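Insecticidal Delta-Endotoxin Cry8Ea1 (Bacillus Thuringiensis, PDB 3EB7) is an insecticidal three-domain Cry toxin active against Holotrichia parallela larvae, and probably kills by inserting its helical domain into gut membranes to form pores. Local coordinates at residues E3-K8 / K45-I50; V39-G44 / A140-L145; I50-V55 / A69-E74. All coordinates share one frame; numbering follows the deposited sequence.

Overall arrangement
The chain starts with helix 2-20, which carries the first half of contact 1. Helix 26-40 follows; its last turn and the loop after it carry the first half of contact 2. The chain then enters helix 47-59, where contact 1 closes a loop back to the N terminus. Contact 3 joins this helix to the next one, 65-93, across a short connection, and comes after contact 1 in series. Contact 2 closes last, on helix 133-153. It spans all of contact 3 and crosses contact 1. I50 belongs to both contact 1 and contact 3, whose centres lie about 9 Å apart. Together the three contacts tie five helices of the N-terminal helical domain.

Contact 1. Residues E3-K8 / K45-I50; sequences ERDAVK and KSQWEI
I50 lies against D5 and A6, and the two side chains of D5 and I50 meet at about a right angle. Both branches of I50 are used. The methyl CD1 comes to 3.3 Å from the carboxylate oxygen OD2 of D5. The branch methyl CG2 packs beside the backbone of the other helix, 3.7 Å from A6 N and 4.0 Å from A6 CB. CG2 of I50 also reaches CB of D5, at 3.7 Å. In I50, CG2 is anti to the backbone N while CG1 stands beside it (chi1 -62°), which turns both methyls onto D5, with CG2 also reaching A6. D5 therefore rests its aliphatic carbon and one carboxylate oxygen on a hydrocarbon surface.

Q47 approaches the other oxygen of D5. Its chain bends at chi2 (64°) and brings OE1 to 3.7 Å from D5 OD1. The amide and carboxylate planes are 66° apart, and no hydrogen bond joins these two oxygens. Q47 OE1 is instead hydrogen-bonded to T9, one turn further along helix 2-20. T9 OG1 also bonds to the backbone O of D5.

S46 sits at the N-cap of helix 47-59. Its OG accepts from E49 N at 2.9 Å, a capping bond to a backbone N-H of the first turn. The contact is helix-to-helix packing in the N-terminal domain of a three-domain Cry toxin, where the first turn of helix 47-59 lies against the start of helix 2-20.

Contact 2. Residues V39-G44 / A140-L145; sequences VLWPGG and ANLHLL
The end of helix 26-40 faces the middle of helix 133-153, with L40 CA and L142 CA 10.2 Å apart, and the chain leaves helical geometry at W41. Side chains alone bridge this distance. L40 and L142 reach toward each other tip to tip, with their CD1 methyls 3.6 Å apart. CD2 of L142 is also near L40 CD1, at 4.0 Å. The same L142 CD1 meets the six-membered part of the W41 indole. It lies 3.6 Å from CH2 and approaches the ring obliquely.

W41 and L40 also touch each other within their segment. CB of L40 lies 3.7 Å above one face of the indole, offset toward its rim. The indole N-H of W41 is satisfied elsewhere: NE1 donates to the backbone O of L75 in helix 65-93. W48 of helix 47-59 packs on L40, W41 and L142 alike.

No hydrogen bond or charge pair crosses between the two segments. One methyl of L142 rests against both a leucine and a tryptophan, so the attraction is apolar, probably from dispersion and the burial of hydrocarbon.

Contact 3. Residues I50-V55 / A69-E74; sequences IFMEQV and AKALAE
M52 CG is anti to the carbonyl carbon (chi1 -64°) and the chain beyond it is extended, which carries the methyl CE toward A71 and L72. The side chain thus crosses from helix 47-59 to helix 65-93, although M52 CA and L72 CA are 9.8 Å apart. The L72 torsions lie away from the usual staggered positions, with chi1 at -98°, and its CD1 branch reaches the methionine.

CE of M52 makes both of the closest contacts. It comes to 3.6 Å from A71 CB and to the same distance, 3.6 Å, from L72 CD1. The sulfur follows behind, with SD of M52 at 4.0 Å from L72 CD1. The M52 and L72 chains cross at a slant, so the leucine methyl lies alongside the end of the thioether. A71 points its CB at the tip of M52.

Residues outside the two segments also pack on this group. I63, in the connection between the two helices, and L132, in the loop before helix 133-153, both touch M52. S46, just before helix 47-59, touches L72. The contact is apolar packing between consecutive helices joined by a short turn, within the alpha-helical bundle that forms the N-terminal domain of Cry toxins.

Contact 1. Residues E3-K8 / K45-I50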
# COMPACT_ATOMS: atom_id res chain seq x y z
N GLU A 3 5.39 -0.20 17.61
CA GLU A 3 4.88 0.33 16.33
C GLU A 3 5.90 0.19 15.21
O GLU A 3 5.58 -0.43 14.19
CB GLU A 3 4.43 1.78 16.49
CG GLU A 3 3.10 1.95 17.24
CD GLU A 3 2.75 3.44 17.47
OE1 GLU A 3 3.18 4.31 16.66
OE2 GLU A 3 2.04 3.74 18.46
N ARG A 4 7.11 0.72 15.41
CA ARG A 4 8.25 0.62 14.46
C ARG A 4 8.54 -0.80 14.07
O ARG A 4 8.71 -1.10 12.90
CB ARG A 4 9.57 1.21 15.03
CG ARG A 4 9.43 2.56 15.68
CD ARG A 4 10.38 2.73 16.87
NE ARG A 4 11.74 2.95 16.43
CZ ARG A 4 12.38 4.12 16.50
NH1 ARG A 4 11.78 5.19 17.02
NH2 ARG A 4 13.63 4.21 16.05
N ASP A 5 8.64 -1.65 15.08
CA ASP A 5 8.83 -3.11 14.92
C ASP A 5 7.73 -3.79 14.09
O ASP A 5 8.02 -4.53 13.15
CB ASP A 5 8.86 -3.74 16.31
CG ASP A 5 9.68 -5.03 16.37
OD1 ASP A 5 10.03 -5.59 15.29
OD2 ASP A 5 9.97 -5.48 17.53
N ALA A 6 6.47 -3.52 14.44
CA ALA A 6 5.29 -4.10 13.75
C ALA A 6 5.23 -3.69 12.28
O ALA A 6 4.96 -4.50 11.42
CB ALA A 6 4.03 -3.72 14.46
N VAL A 7 5.54 -2.43 12.02
CA VAL A 7 5.49 -1.86 10.69
C VAL A 7 6.66 -2.40 9.88
O VAL A 7 6.54 -2.67 8.70
CB VAL A 7 5.50 -0.32 10.79
CG1 VAL A 7 5.84 0.34 9.46
CG2 VAL A 7 4.11 0.14 11.24
N LYS A 8 7.78 -2.58 10.56
CA LYS A 8 8.94 -3.20 9.97
C LYS A 8 8.57 -4.61 9.51
O LYS A 8 8.84 -4.99 8.40
CB LYS A 8 10.09 -3.17 10.99
CG LYS A 8 11.46 -3.31 10.41
CD LYS A 8 12.47 -3.48 11.53
CE LYS A 8 13.66 -4.36 11.11
NZ LYS A 8 13.49 -5.78 11.52
N LYS A 45 10.23 -14.99 22.23
CA LYS A 45 9.46 -13.72 22.28
C LYS A 45 8.31 -13.80 21.27
O LYS A 45 8.50 -14.31 20.16
CB LYS A 45 10.36 -12.50 21.96
CG LYS A 45 9.78 -11.38 21.01
CD LYS A 45 9.24 -10.05 21.71
CE LYS A 45 7.85 -10.27 22.43
NZ LYS A 45 7.00 -9.08 22.76
N SER A 46 7.13 -13.32 21.64
CA SER A 46 6.00 -13.37 20.73
C SER A 46 6.03 -12.21 19.77
O SER A 46 5.88 -11.05 20.19
CB SER A 46 4.66 -13.35 21.45
OG SER A 46 3.66 -13.10 20.46
N GLN A 47 6.20 -12.51 18.49
CA GLN A 47 6.12 -11.46 17.47
C GLN A 47 4.66 -10.97 17.32
O GLN A 47 4.43 -9.83 16.99
CB GLN A 47 6.78 -11.91 16.15
CG GLN A 47 7.05 -10.82 15.12
CD GLN A 47 8.05 -9.75 15.58
OE1 GLN A 47 7.95 -8.60 15.17
NE2 GLN A 47 8.96 -10.12 16.48
N TRP A 48 3.69 -11.82 17.64
CA TRP A 48 2.28 -11.42 17.61
C TRP A 48 1.86 -10.42 18.72
O TRP A 48 0.93 -9.62 18.52
CB TRP A 48 1.38 -12.66 17.64
CG TRP A 48 1.69 -13.63 16.51
CD1 TRP A 48 2.58 -14.65 16.53
CD2 TRP A 48 1.12 -13.62 15.20
NE1 TRP A 48 2.60 -15.31 15.32
CE2 TRP A 48 1.71 -14.70 14.48
CE3 TRP A 48 0.15 -12.83 14.57
CZ2 TRP A 48 1.36 -14.99 13.15
CZ3 TRP A 48 -0.19 -13.12 13.27
CH2 TRP A 48 0.41 -14.18 12.57
N GLU A 49 2.53 -10.49 19.87
CA GLU A 49 2.31 -9.53 20.96
C GLU A 49 2.70 -8.13 20.48
O GLU A 49 2.03 -7.19 20.79
CB GLU A 49 3.09 -9.93 22.23
CG GLU A 49 3.34 -8.80 23.23
CD GLU A 49 2.07 -8.32 23.98
OE1 GLU A 49 0.96 -8.84 23.72
OE2 GLU A 49 2.19 -7.41 24.85
N ILE A 50 3.77 -8.02 19.70
CA ILE A 50 4.12 -6.75 19.04
C ILE A 50 3.01 -6.12 18.14
O ILE A 50 2.83 -4.90 18.16
CB ILE A 50 5.48 -6.91 18.30
CG1 ILE A 50 6.57 -7.23 19.35
CG2 ILE A 50 5.86 -5.66 17.45
CD1 ILE A 50 7.88 -7.73 18.76

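Contact 2. Residues V39-G44 / A140-L145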
# COMPACT_ATOMS: atom_id res chain seq x y z
N VAL A 39 10.16 -14.76 10.34
CA VAL A 39 9.73 -13.42 10.68
C VAL A 39 8.66 -13.51 11.78
O VAL A 39 8.75 -12.81 12.80
CB VAL A 39 9.23 -12.66 9.42
CG1 VAL A 39 8.72 -11.22 9.75
CG2 VAL A 39 10.34 -12.57 8.39
N LEU A 40 7.69 -14.40 11.61
CA LEU A 40 6.55 -14.49 12.52
C LEU A 40 6.81 -15.28 13.80
O LEU A 40 6.18 -15.05 14.83
CB LEU A 40 5.30 -14.98 11.77
CG LEU A 40 4.72 -13.98 10.74
CD1 LEU A 40 3.64 -14.61 9.87
CD2 LEU A 40 4.18 -12.73 11.43
N TRP A 41 7.76 -16.19 13.75
CA TRP A 41 8.13 -16.96 14.94
C TRP A 41 9.65 -16.96 15.09
O TRP A 41 10.30 -17.97 14.81
CB TRP A 41 7.55 -18.38 14.88
CG TRP A 41 6.05 -18.38 14.99
CD1 TRP A 41 5.30 -18.25 16.14
CD2 TRP A 41 5.12 -18.47 13.91
NE1 TRP A 41 3.96 -18.26 15.83
CE2 TRP A 41 3.82 -18.40 14.47
CE3 TRP A 41 5.24 -18.63 12.52
CZ2 TRP A 41 2.65 -18.49 13.69
CZ3 TRP A 41 4.09 -18.71 11.74
CH2 TRP A 41 2.81 -18.65 12.33
N PRO A 42 10.22 -15.81 15.51
CA PRO A 42 11.67 -15.74 15.70
C PRO A 42 12.16 -16.49 16.96
O PRO A 42 13.36 -16.78 17.07
CB PRO A 42 11.96 -14.24 15.79
CG PRO A 42 10.60 -13.52 15.66
CD PRO A 42 9.54 -14.53 15.86
N GLY A 43 11.25 -16.85 17.86
CA GLY A 43 11.62 -17.60 19.07
C GLY A 43 12.01 -16.72 20.26
O GLY A 43 12.53 -15.62 20.08
N GLY A 44 11.74 -17.22 21.47
CA GLY A 44 12.07 -16.51 22.72
C GLY A 44 11.21 -15.31 23.08
O GLY A 44 11.43 -14.67 24.13
N ALA A 140 -4.98 -14.17 8.96
CA ALA A 140 -5.83 -14.36 7.77
C ALA A 140 -4.93 -14.65 6.58
O ALA A 140 -5.14 -15.64 5.87
CB ALA A 140 -6.69 -13.10 7.50
N ASN A 141 -3.92 -13.78 6.39
CA ASN A 141 -2.94 -13.94 5.31
C ASN A 141 -2.37 -15.37 5.27
O ASN A 141 -2.41 -16.04 4.24
CB ASN A 141 -1.84 -12.88 5.43
CG ASN A 141 -0.74 -13.02 4.37
OD1 ASN A 141 0.44 -13.21 4.69
ND2 ASN A 141 -1.12 -12.91 3.12
N LEU A 142 -1.84 -15.82 6.40
CA LEU A 142 -1.29 -17.16 6.51
C LEU A 142 -2.28 -18.25 6.10
O LEU A 142 -1.91 -19.20 5.37
CB LEU A 142 -0.77 -17.41 7.92
CG LEU A 142 0.54 -16.71 8.28
CD1 LEU A 142 0.88 -16.98 9.77
CD2 LEU A 142 1.72 -17.10 7.34
N HIS A 143 -3.53 -18.11 6.57
CA HIS A 143 -4.59 -19.09 6.31
C HIS A 143 -4.92 -19.21 4.83
O HIS A 143 -5.04 -20.32 4.33
CB HIS A 143 -5.86 -18.78 7.14
CG HIS A 143 -6.85 -19.91 7.13
ND1 HIS A 143 -8.19 -19.74 7.39
CD2 HIS A 143 -6.69 -21.23 6.84
CE1 HIS A 143 -8.80 -20.90 7.30
NE2 HIS A 143 -7.91 -21.82 6.96
N LEU A 144 -5.02 -18.09 4.12
CA LEU A 144 -5.24 -18.10 2.68
C LEU A 144 -4.06 -18.61 1.85
O LEU A 144 -4.25 -19.17 0.75
CB LEU A 144 -5.59 -16.68 2.20
CG LEU A 144 -6.82 -16.00 2.82
CD1 LEU A 144 -6.97 -14.57 2.31
CD2 LEU A 144 -8.09 -16.83 2.56
N LEU A 145 -2.83 -18.41 2.33
CA LEU A 145 -1.69 -19.00 1.64
C LEU A 145 -1.66 -20.52 1.79
O LEU A 145 -1.15 -21.24 0.90
CB LEU A 145 -0.40 -18.44 2.21
CG LEU A 145 0.03 -17.04 1.84
CD1 LEU A 145 1.01 -16.56 2.91
CD2 LEU A 145 0.70 -17.07 0.43

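Contact 3. Residues I50-V55 / A69-E74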
# COMPACT_ATOMS: atom_id res chain seq x y z
N ILE A 50 3.77 -8.02 19.70
CA ILE A 50 4.12 -6.75 19.04
C ILE A 50 3.01 -6.12 18.14
O ILE A 50 2.83 -4.90 18.16
CB ILE A 50 5.48 -6.91 18.30
CG1 ILE A 50 6.57 -7.23 19.35
CG2 ILE A 50 5.86 -5.66 17.45
CD1 ILE A 50 7.88 -7.73 18.76
N PHE A 51 2.30 -6.94 17.38
CA PHE A 51 1.13 -6.52 16.60
C PHE A 51 -0.01 -5.97 17.48
O PHE A 51 -0.69 -5.00 17.12
CB PHE A 51 0.59 -7.67 15.70
CG PHE A 51 1.48 -7.97 14.50
CD1 PHE A 51 2.03 -9.23 14.33
CD2 PHE A 51 1.73 -6.99 13.53
CE1 PHE A 51 2.86 -9.52 13.22
CE2 PHE A 51 2.54 -7.26 12.41
CZ PHE A 51 3.11 -8.52 12.26
N MET A 52 -0.19 -6.58 18.65
CA MET A 52 -1.21 -6.13 19.58
C MET A 52 -0.81 -4.80 20.21
O MET A 52 -1.61 -3.85 20.26
CB MET A 52 -1.44 -7.17 20.67
CG MET A 52 -1.99 -8.47 20.17
SD MET A 52 -2.37 -9.56 21.59
CE MET A 52 -2.75 -11.09 20.71
N GLU A 53 0.43 -4.73 20.69
CA GLU A 53 0.96 -3.51 21.26
C GLU A 53 0.89 -2.32 20.30
O GLU A 53 0.56 -1.19 20.70
CB GLU A 53 2.40 -3.72 21.76
CG GLU A 53 2.50 -4.76 22.89
CD GLU A 53 3.93 -4.94 23.43
OE1 GLU A 53 4.88 -4.27 22.96
OE2 GLU A 53 4.14 -5.78 24.33
N GLN A 54 1.19 -2.58 19.04
CA GLN A 54 1.05 -1.56 17.99
C GLN A 54 -0.34 -0.89 17.98
O GLN A 54 -0.47 0.30 18.15
CB GLN A 54 1.34 -2.17 16.61
CG GLN A 54 1.12 -1.20 15.49
CD GLN A 54 1.02 -1.87 14.13
OE1 GLN A 54 1.34 -1.24 13.11
NE2 GLN A 54 0.59 -3.13 14.09
N VAL A 55 -1.38 -1.68 17.77
CA VAL A 55 -2.70 -1.10 17.56
C VAL A 55 -3.24 -0.56 18.89
O VAL A 55 -3.91 0.45 18.90
CB VAL A 55 -3.63 -2.09 16.80
CG1 VAL A 55 -4.95 -1.42 16.36
CG2 VAL A 55 -2.88 -2.61 15.54
N ALA A 69 -4.07 -13.29 26.46
CA ALA A 69 -3.44 -14.57 26.87
C ALA A 69 -3.79 -15.72 25.93
O ALA A 69 -2.89 -16.47 25.52
CB ALA A 69 -3.84 -14.95 28.29
N LYS A 70 -5.07 -15.83 25.59
CA LYS A 70 -5.55 -16.89 24.70
C LYS A 70 -5.01 -16.80 23.27
O LYS A 70 -4.48 -17.77 22.74
CB LYS A 70 -7.06 -16.92 24.70
CG LYS A 70 -7.66 -18.18 24.17
CD LYS A 70 -9.19 -18.14 24.45
CE LYS A 70 -9.95 -19.07 23.50
NZ LYS A 70 -11.41 -19.19 23.83
N ALA A 71 -5.16 -15.64 22.63
CA ALA A 71 -4.61 -15.41 21.28
C ALA A 71 -3.09 -15.72 21.24
O ALA A 71 -2.63 -16.41 20.37
CB ALA A 71 -4.89 -13.98 20.84
N LEU A 72 -2.35 -15.25 22.23
CA LEU A 72 -0.90 -15.51 22.31
C LEU A 72 -0.57 -16.99 22.41
O LEU A 72 0.38 -17.44 21.76
CB LEU A 72 -0.29 -14.74 23.50
CG LEU A 72 0.42 -13.39 23.32
CD1 LEU A 72 0.20 -12.65 21.96
CD2 LEU A 72 0.19 -12.47 24.53
N ALA A 73 -1.34 -17.74 23.19
CA ALA A 73 -1.14 -19.19 23.31
C ALA A 73 -1.46 -19.93 22.02
O ALA A 73 -0.71 -20.79 21.56
CB ALA A 73 -1.94 -19.77 24.49
N GLU A 74 -2.59 -19.57 21.42
CA GLU A 74 -3.01 -20.11 20.13
C GLU A 74 -2.04 -19.80 19.00
O GLU A 74 -1.78 -20.65 18.17
CB GLU A 74 -4.40 -19.59 19.77
CG GLU A 74 -5.46 -20.04 20.77
CD GLU A 74 -6.85 -19.51 20.45
OE1 GLU A 74 -7.82 -20.18 20.82
OE2 GLU A 74 -7.00 -18.43 19.85